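Local structure of pectate lyase 1 (Juniperus ashei, 1PXZ) at residues 56-61 / 68-73; 134-139 / 143-148; 151-156 / 166-171. The protein cleaves pectate by calcium-dependent elimination, though with low activity, and is the major allergen of mountain cedar pollen. All blocks are in the same frame, centred on the assembly; numbering follows the deposited sequence.

Contact 1. Residues 56-61 / 68-73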
loop_
_atom_site.group_PDB
_atom_site.type_symbol
_atom_site.label_atom_id
_atom_site.label_comp_id
_atom_site.label_asym_id
_atom_site.label_seq_id
_atom_site.Cartn_x
_atom_site.Cartn_y
_atom_site.Cartn_z
ATOM N N GLY A 56 7.141 0.316 25.692
ATOM C CA GLY A 56 5.714 0.060 25.796
ATOM C C GLY A 56 4.921 0.845 24.769
ATOM O O GLY A 56 3.766 0.495 24.516
ATOM N N THR A 57 5.492 1.896 24.196
ATOM C CA THR A 57 4.723 2.682 23.227
ATOM C C THR A 57 5.005 2.201 21.812
ATOM O O THR A 57 5.981 1.476 21.584
ATOM C CB THR A 57 5.042 4.194 23.269
ATOM O OG1 THR A 57 6.451 4.371 23.076
ATOM C CG2 THR A 57 4.639 4.756 24.628
ATOM N N LEU A 58 4.160 2.630 20.876
ATOM C CA LEU A 58 4.361 2.201 19.484
ATOM C C LEU A 58 5.645 2.776 18.923
ATOM O O LEU A 58 6.445 2.116 18.241
ATOM C CB LEU A 58 3.127 2.630 18.679
ATOM C CG LEU A 58 3.236 2.402 17.168
ATOM C CD1 LEU A 58 3.502 0.936 16.882
ATOM C CD2 LEU A 58 1.964 2.886 16.467
ATOM N N ARG A 59 5.911 4.069 19.191
ATOM C CA ARG A 59 7.099 4.678 18.591
ATOM C C ARG A 59 8.374 4.055 19.130
ATOM O O ARG A 59 9.337 3.887 18.388
ATOM C CB ARG A 59 7.138 6.191 18.797
ATOM C CG ARG A 59 8.311 6.875 18.075
ATOM C CD ARG A 59 8.272 8.368 18.415
ATOM N NE ARG A 59 7.020 9.002 17.999
ATOM C CZ ARG A 59 6.830 9.534 16.801
ATOM N NH1 ARG A 59 7.787 9.522 15.877
ATOM N NH2 ARG A 59 5.664 10.090 16.523
ATOM N N TYR A 60 8.412 3.696 20.415
ATOM C CA TYR A 60 9.624 2.999 20.878
ATOM C C TYR A 60 9.858 1.728 20.087
ATOM O O TYR A 60 10.947 1.435 19.618
ATOM C CB TYR A 60 9.468 2.669 22.365
ATOM C CG TYR A 60 10.669 1.996 23.006
ATOM C CD1 TYR A 60 11.681 2.752 23.589
ATOM C CD2 TYR A 60 10.791 0.613 23.039
ATOM C CE1 TYR A 60 12.790 2.157 24.183
ATOM C CE2 TYR A 60 11.890 0.011 23.625
ATOM C CZ TYR A 60 12.877 0.780 24.193
ATOM O OH TYR A 60 13.952 0.136 24.769
ATOM N N GLY A 61 8.859 0.863 19.937
ATOM C CA GLY A 61 9.213 -0.367 19.221
ATOM C C GLY A 61 9.526 -0.099 17.761
ATOM O O GLY A 61 10.412 -0.725 17.170
ATOM N N LEU A 68 11.935 -6.377 15.075
ATOM C CA LEU A 68 10.862 -6.581 16.044
ATOM C C LEU A 68 9.543 -6.871 15.323
ATOM O O LEU A 68 9.325 -6.265 14.270
ATOM C CB LEU A 68 10.627 -5.342 16.917
ATOM C CG LEU A 68 11.704 -5.000 17.946
ATOM C CD1 LEU A 68 11.289 -3.723 18.677
ATOM C CD2 LEU A 68 11.930 -6.165 18.897
ATOM N N TRP A 69 8.749 -7.732 15.933
ATOM C CA TRP A 69 7.414 -8.032 15.418
ATOM C C TRP A 69 6.443 -7.380 16.393
ATOM O O TRP A 69 6.240 -7.937 17.484
ATOM C CB TRP A 69 7.239 -9.544 15.263
ATOM C CG TRP A 69 6.034 -9.932 14.456
ATOM C CD1 TRP A 69 4.734 -9.869 14.836
ATOM C CD2 TRP A 69 6.030 -10.447 13.113
ATOM N NE1 TRP A 69 3.914 -10.312 13.822
ATOM C CE2 TRP A 69 4.689 -10.667 12.761
ATOM C CE3 TRP A 69 7.042 -10.732 12.190
ATOM C CZ2 TRP A 69 4.300 -11.169 11.514
ATOM C CZ3 TRP A 69 6.663 -11.229 10.946
ATOM C CH2 TRP A 69 5.316 -11.432 10.637
ATOM N N ILE A 70 5.908 -6.234 15.992
ATOM C CA ILE A 70 5.094 -5.441 16.921
ATOM C C ILE A 70 3.620 -5.825 16.899
ATOM O O ILE A 70 2.983 -5.918 15.846
ATOM C CB ILE A 70 5.296 -3.946 16.615
ATOM C CG1 ILE A 70 6.762 -3.532 16.770
ATOM C CG2 ILE A 70 4.372 -3.065 17.441
ATOM C CD1 ILE A 70 7.116 -2.260 16.005
ATOM N N ILE A 71 3.108 -6.079 18.110
ATOM C CA ILE A 71 1.701 -6.460 18.301
ATOM C C ILE A 71 1.077 -5.583 19.393
ATOM O O ILE A 71 1.776 -4.800 20.030
ATOM C CB ILE A 71 1.551 -7.918 18.729
ATOM C CG1 ILE A 71 2.301 -8.206 20.043
ATOM C CG2 ILE A 71 2.027 -8.876 17.646
ATOM C CD1 ILE A 71 1.933 -9.538 20.655
ATOM N N PHE A 72 -0.224 -5.688 19.609
ATOM C CA PHE A 72 -0.888 -4.723 20.506
ATOM C C PHE A 72 -1.642 -5.447 21.616
ATOM O O PHE A 72 -2.336 -6.416 21.322
ATOM C CB PHE A 72 -1.811 -3.831 19.681
ATOM C CG PHE A 72 -1.093 -2.969 18.648
ATOM C CD1 PHE A 72 -0.714 -3.517 17.431
ATOM C CD2 PHE A 72 -0.807 -1.641 18.871
ATOM C CE1 PHE A 72 -0.048 -2.755 16.471
ATOM C CE2 PHE A 72 -0.145 -0.874 17.928
ATOM C CZ PHE A 72 0.229 -1.420 16.705
ATOM N N SER A 73 -1.496 -5.000 22.860
ATOM C CA SER A 73 -2.056 -5.698 24.015
ATOM C C SER A 73 -3.555 -5.516 24.143
ATOM O O SER A 73 -4.275 -6.212 24.868
ATOM C CB SER A 73 -1.371 -5.186 25.294
ATOM O OG SER A 73 -1.861 -3.872 25.559
#
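G61 and I70 mark the closest approach of the two backbones, CA to CA 6.9 Å, where the short helix 58-63 lies against the start of strand 68-72 without pairing to it. From the strand, two methyls close on that glycine. I70 CD1 sits 3.7 Å from G61 C, and L68 CD1 comes within 3.5 Å of G61 O and also reaches G61 CA; with no side chain on G61, both methyls rest directly on helix backbone. One turn back, L58 meets the strand with a single branch. Its CG stands anti to the backbone N (chi1 173°), which carries CD1 across to the strand, 4.1 Å from I70 CG2 and 4.0 Å from F72 CZ. The L58 and I70 side chains lie at about a right angle, while L58 slants against the far end of the F72 ring. I70 therefore works with both arms: CG2 faces L58 and CD1 faces G61. T57 caps the helix start, its OG1 taking a weak 3.4 Å bond from Y60 N, and a further hydrogen bond joins OG1 to T54 O. F72 belongs to the 71-83 segment, which binds IgE from most patients tested, but its side chain is buried here. On either side of 68-72 run the parallel strands 39-43 and 90-93, and L58 and R59 also touch L84 of strand 84-85, an outermost strand of its sheet. This is the N-terminal end of the right-handed parallel beta-helix of pectate lyases, with a short helix packed over the first coils.

Contact 2. Residues 134-139 / 143-148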
loop_
_atom_site.group_PDB
_atom_site.type_symbol
_atom_site.label_atom_id
_atom_site.label_comp_id
_atom_site.label_asym_id
_atom_site.label_seq_id
_atom_site.Cartn_x
_atom_site.Cartn_y
_atom_site.Cartn_z
ATOM N N VAL A 134 11.942 15.054 15.816
ATOM C CA VAL A 134 11.408 13.709 15.950
ATOM C C VAL A 134 12.534 12.692 16.103
ATOM O O VAL A 134 13.545 12.840 15.412
ATOM C CB VAL A 134 10.620 13.255 14.704
ATOM C CG1 VAL A 134 10.003 11.880 14.978
ATOM C CG2 VAL A 134 9.536 14.224 14.268
ATOM N N LEU A 135 12.387 11.673 16.934
ATOM C CA LEU A 135 13.321 10.564 16.935
ATOM C C LEU A 135 13.069 9.714 15.678
ATOM O O LEU A 135 12.155 8.889 15.653
ATOM C CB LEU A 135 13.230 9.707 18.205
ATOM C CG LEU A 135 14.312 8.617 18.248
ATOM C CD1 LEU A 135 15.555 9.104 18.989
ATOM C CD2 LEU A 135 13.791 7.339 18.880
ATOM N N VAL A 136 13.902 9.967 14.667
ATOM C CA VAL A 136 13.736 9.291 13.377
ATOM C C VAL A 136 13.956 7.804 13.602
ATOM O O VAL A 136 13.120 6.979 13.240
ATOM C CB VAL A 136 14.663 9.876 12.306
ATOM C CG1 VAL A 136 14.612 9.031 11.046
ATOM C CG2 VAL A 136 14.263 11.313 11.960
ATOM N N SER A 137 15.066 7.439 14.248
ATOM C CA SER A 137 15.261 6.071 14.695
ATOM C C SER A 137 16.237 6.055 15.880
ATOM O O SER A 137 16.917 7.060 16.137
ATOM C CB SER A 137 15.825 5.149 13.604
ATOM O OG SER A 137 17.218 5.409 13.427
ATOM N N GLU A 138 16.292 4.912 16.543
ATOM C CA GLU A 138 17.193 4.755 17.689
ATOM C C GLU A 138 18.598 5.135 17.255
ATOM O O GLU A 138 19.315 5.894 17.910
ATOM C CB GLU A 138 17.125 3.333 18.230
ATOM C CG GLU A 138 18.180 2.980 19.275
ATOM C CD GLU A 138 18.217 1.508 19.627
ATOM O OE1 GLU A 138 17.528 0.683 18.987
ATOM O OE2 GLU A 138 18.962 1.145 20.572
ATOM N N SER A 139 18.973 4.616 16.083
ATOM C CA SER A 139 20.356 4.867 15.660
ATOM C C SER A 139 20.556 6.263 15.110
ATOM O O SER A 139 21.632 6.844 15.300
ATOM C CB SER A 139 20.789 3.831 14.610
ATOM O OG SER A 139 22.021 3.233 14.991
ATOM N N GLU A 143 16.002 14.580 14.896
ATOM C CA GLU A 143 16.228 15.405 13.722
ATOM C C GLU A 143 15.006 16.267 13.425
ATOM O O GLU A 143 13.888 15.840 13.702
ATOM C CB GLU A 143 16.439 14.564 12.466
ATOM C CG GLU A 143 17.661 13.669 12.439
ATOM C CD GLU A 143 18.078 13.404 11.000
ATOM O OE1 GLU A 143 17.296 12.748 10.277
ATOM O OE2 GLU A 143 19.174 13.875 10.629
ATOM N N PRO A 144 15.198 17.425 12.824
ATOM C CA PRO A 144 14.022 18.224 12.468
ATOM C C PRO A 144 13.330 17.541 11.293
ATOM O O PRO A 144 14.008 17.046 10.403
ATOM C CB PRO A 144 14.617 19.575 12.082
ATOM C CG PRO A 144 16.034 19.296 11.707
ATOM C CD PRO A 144 16.469 18.046 12.419
ATOM N N VAL A 145 12.009 17.471 11.300
ATOM C CA VAL A 145 11.268 16.881 10.168
ATOM C C VAL A 145 10.379 17.945 9.564
ATOM O O VAL A 145 9.620 18.592 10.288
ATOM C CB VAL A 145 10.445 15.681 10.657
ATOM C CG1 VAL A 145 9.423 15.240 9.621
ATOM C CG2 VAL A 145 11.379 14.527 11.009
ATOM N N HIS A 146 10.409 18.222 8.268
ATOM C CA HIS A 146 9.543 19.311 7.797
ATOM C C HIS A 146 8.073 18.945 7.958
ATOM O O HIS A 146 7.737 17.791 8.239
ATOM C CB HIS A 146 9.862 19.641 6.342
ATOM C CG HIS A 146 9.522 18.593 5.330
ATOM N ND1 HIS A 146 10.384 17.589 4.948
ATOM C CD2 HIS A 146 8.409 18.389 4.583
ATOM C CE1 HIS A 146 9.830 16.812 4.036
ATOM N NE2 HIS A 146 8.616 17.280 3.796
ATOM N N ALA A 147 7.180 19.913 7.768
ATOM C CA ALA A 147 5.750 19.633 7.734
ATOM C C ALA A 147 5.397 18.597 6.676
ATOM O O ALA A 147 5.799 18.749 5.518
ATOM C CB ALA A 147 4.990 20.930 7.461
ATOM N N GLN A 148 4.641 17.549 7.004
ATOM C CA GLN A 148 4.377 16.532 5.983
ATOM C C GLN A 148 2.896 16.419 5.624
ATOM O O GLN A 148 2.026 16.665 6.440
ATOM C CB GLN A 148 4.807 15.137 6.439
ATOM C CG GLN A 148 6.195 15.015 7.028
ATOM C CD GLN A 148 7.256 15.217 5.963
ATOM O OE1 GLN A 148 8.122 16.075 6.126
ATOM N NE2 GLN A 148 7.152 14.417 4.910
#
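V134 and E143 form the one bridge between these segments, an antiparallel hydrogen-bonded pair. V134 N reaches E143 O at 3.0 Å, and E143 N returns to V134 O at 3.1 Å. Pairing runs on the other way, to V145 with G132; toward V136 the first strand bends off, the short axes making 104°, and there side chains carry the contact. The tight part is a small valine cluster. V134 CG2 lies against V145 CG2 at 3.8 Å, the two side chains slanting past each other, and V136 CG2 comes up more distantly at 4.4 Å from the same V145 methyl. All three valines are buried, and V134 additionally packs on M82. The strands belong to a beta hairpin, 132-137 with 141-145, inserted in the long excursion between strands 122-124 and 153-156 of the beta-helix. Across the turn, S137 OG bonds to I140 N. The looser side belongs to E143. Its CG lies beside the backbone N (chi1 -64°), and the extended chain then slants across V136 CG2, which touches E143 CB at 3.9 Å and OE1 at 3.8 Å. That is a methyl beside the carboxylate of a partly exposed residue, with R111 touching the glutamate as well. P144 has its CB directed away from the facing strand and is exposed, and L135 points away on the other strand, leaning on P53 and T63.

Contact 3. Residues 151-156 / 166-171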
loop_
_atom_site.group_PDB
_atom_site.type_symbol
_atom_site.label_atom_id
_atom_site.label_comp_id
_atom_site.label_asym_id
_atom_site.label_seq_id
_atom_site.Cartn_x
_atom_site.Cartn_y
_atom_site.Cartn_z
ATOM N N ASP A 151 -0.773 11.841 4.710
ATOM C CA ASP A 151 -0.868 10.551 4.049
ATOM C C ASP A 151 -0.930 9.443 5.084
ATOM O O ASP A 151 -0.266 9.544 6.122
ATOM C CB ASP A 151 0.336 10.282 3.141
ATOM C CG ASP A 151 0.502 11.290 2.021
ATOM O OD1 ASP A 151 -0.514 11.813 1.530
ATOM O OD2 ASP A 151 1.654 11.577 1.636
ATOM N N ALA A 152 -1.676 8.383 4.814
ATOM C CA ALA A 152 -1.706 7.299 5.797
ATOM C C ALA A 152 -0.371 6.563 5.872
ATOM O O ALA A 152 0.130 6.228 6.933
ATOM C CB ALA A 152 -2.813 6.308 5.467
ATOM N N ILE A 153 0.201 6.278 4.707
ATOM C CA ILE A 153 1.462 5.540 4.659
ATOM C C ILE A 153 2.370 6.198 3.645
ATOM O O ILE A 153 1.936 6.356 2.490
ATOM C CB ILE A 153 1.197 4.074 4.268
ATOM C CG1 ILE A 153 0.360 3.288 5.279
ATOM C CG2 ILE A 153 2.521 3.369 3.990
ATOM C CD1 ILE A 153 -0.065 1.908 4.828
ATOM N N THR A 154 3.569 6.584 4.058
ATOM C CA THR A 154 4.457 7.255 3.093
ATOM C C THR A 154 5.771 6.500 2.981
ATOM O O THR A 154 6.329 6.204 4.041
ATOM C CB THR A 154 4.749 8.705 3.515
ATOM O OG1 THR A 154 3.529 9.451 3.504
ATOM C CG2 THR A 154 5.689 9.372 2.521
ATOM N N MET A 155 6.235 6.203 1.771
ATOM C CA MET A 155 7.509 5.496 1.609
ATOM C C MET A 155 8.435 6.314 0.711
ATOM O O MET A 155 8.036 6.668 -0.404
ATOM C CB MET A 155 7.319 4.093 1.027
ATOM C CG MET A 155 6.656 3.116 2.004
ATOM S SD MET A 155 6.120 1.606 1.135
ATOM C CE MET A 155 4.554 2.266 0.537
ATOM N N ARG A 156 9.633 6.617 1.215
ATOM C CA ARG A 156 10.634 7.365 0.460
ATOM C C ARG A 156 11.917 6.543 0.436
ATOM O O ARG A 156 12.466 6.250 1.504
ATOM C CB ARG A 156 10.882 8.728 1.084
ATOM C CG ARG A 156 11.839 9.629 0.338
ATOM C CD ARG A 156 11.999 10.957 1.058
ATOM N NE ARG A 156 13.331 11.350 1.441
ATOM C CZ ARG A 156 14.499 10.757 1.527
ATOM N NH1 ARG A 156 14.694 9.479 1.225
ATOM N NH2 ARG A 156 15.557 11.458 1.941
ATOM N N ASN A 166 -4.745 -3.863 5.428
ATOM C CA ASN A 166 -5.126 -2.681 6.207
ATOM C C ASN A 166 -6.439 -2.102 5.733
ATOM O O ASN A 166 -6.806 -2.287 4.579
ATOM C CB ASN A 166 -4.044 -1.609 6.083
ATOM C CG ASN A 166 -2.729 -2.238 6.542
ATOM O OD1 ASN A 166 -2.594 -2.502 7.738
ATOM N ND2 ASN A 166 -1.827 -2.493 5.621
ATOM N N SER A 167 -7.103 -1.363 6.615
ATOM C CA SER A 167 -8.302 -0.592 6.279
ATOM C C SER A 167 -7.968 0.890 6.270
ATOM O O SER A 167 -7.662 1.466 7.316
ATOM C CB SER A 167 -9.393 -0.921 7.306
ATOM O OG SER A 167 -9.872 -2.231 7.033
ATOM N N LEU A 168 -7.976 1.526 5.103
ATOM C CA LEU A 168 -7.404 2.849 4.914
ATOM C C LEU A 168 -8.447 3.812 4.360
ATOM O O LEU A 168 -8.966 3.506 3.285
ATOM C CB LEU A 168 -6.217 2.767 3.938
ATOM C CG LEU A 168 -5.176 1.700 4.329
ATOM C CD1 LEU A 168 -4.164 1.512 3.207
ATOM C CD2 LEU A 168 -4.466 2.063 5.630
ATOM N N SER A 169 -8.742 4.910 5.056
ATOM C CA SER A 169 -9.843 5.756 4.604
ATOM C C SER A 169 -9.664 7.188 5.092
ATOM O O SER A 169 -8.904 7.403 6.033
ATOM C CB SER A 169 -11.184 5.211 5.117
ATOM O OG SER A 169 -11.237 5.218 6.547
ATOM N N ASP A 170 -10.334 8.133 4.458
ATOM C CA ASP A 170 -10.550 9.466 4.975
ATOM C C ASP A 170 -9.316 10.144 5.529
ATOM O O ASP A 170 -9.323 10.555 6.699
ATOM C CB ASP A 170 -11.598 9.337 6.105
ATOM C CG ASP A 170 -12.113 10.685 6.583
ATOM O OD1 ASP A 170 -12.038 11.665 5.811
ATOM O OD2 ASP A 170 -12.566 10.734 7.745
ATOM N N CYS A 171 -8.268 10.278 4.722
ATOM C CA CYS A 171 -7.116 11.065 5.147
ATOM C C CYS A 171 -7.079 12.401 4.433
ATOM O O CYS A 171 -7.817 12.600 3.462
ATOM C CB CYS A 171 -5.817 10.273 4.893
ATOM S SG CYS A 171 -5.782 8.917 6.113
#
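A152 and C171 make the closest touch, A152 CB to C171 SG at 4.0 Å, where the two backbones are near each other, A152 CA lying 6.6 Å from C171 CA. Further in, I153 CD1 faces L168 CD1 at 4.4 Å, a light methyl-to-methyl contact made at the ends of two long side chains whose CA atoms are 9.3 Å apart. The thiol and the two branched chains thus bridge a gap that narrows toward C171. The sulfur is aimed by its first torsion, SG beside the backbone N and anti to the carbonyl carbon (chi1 -71°). The backbone contributes too: D170 is left-handed (phi/psi 47°/57°), a turn consistent with bringing C171 round to A152; D170 itself is exposed. This is the interior of a parallel beta-helix, with strand 153-156 in the sheet that also carries 108-111 and 174-179, and strand 167-169 on another wall of the same coil. In the next shell, C126, disulfide-linked to C107, touches both A152 and C171. I153 packs on M110 of the coil before, and L168 on F192 of the coil after. A152 is held by backbone bonds to L108 and G174, I153 by bonds to L175 and D177. At the entrance to strand 167-169, the buried amide of N166 is satisfied on both sides, OD1 by L121 N and ND2 by L118 O, and it touches N190, consistent with the asparagine ladder of pectate lyases. Farther out, D151 OD1 takes G174 N, and its side chain lies beside D173 and D177, which with D149 are the calcium ligands by similarity.

From the N terminus, contact 1 comes first, closing the short loop from helix 58-63 to strand 68-72 at the end of the beta-helix. The chain then winds through further coils before contact 2 closes a hairpin that stands out from the solenoid. Contact 3 opens soon after, its first segment following 143-148 in sequence, and spans part of a coil, from strand 153-156 through 161-164 to 167-169. The three are in series; none nests or crosses. Contacts 1 and 2 nevertheless meet in space, R59 NH1 packing 3.4 Å from V134 CG1, so the hairpin touches helix 58-63 at the N-terminal end of the beta-helix. Contact 3 stays apart, deeper in the core, about 19 Å from each of the others, centre to centre.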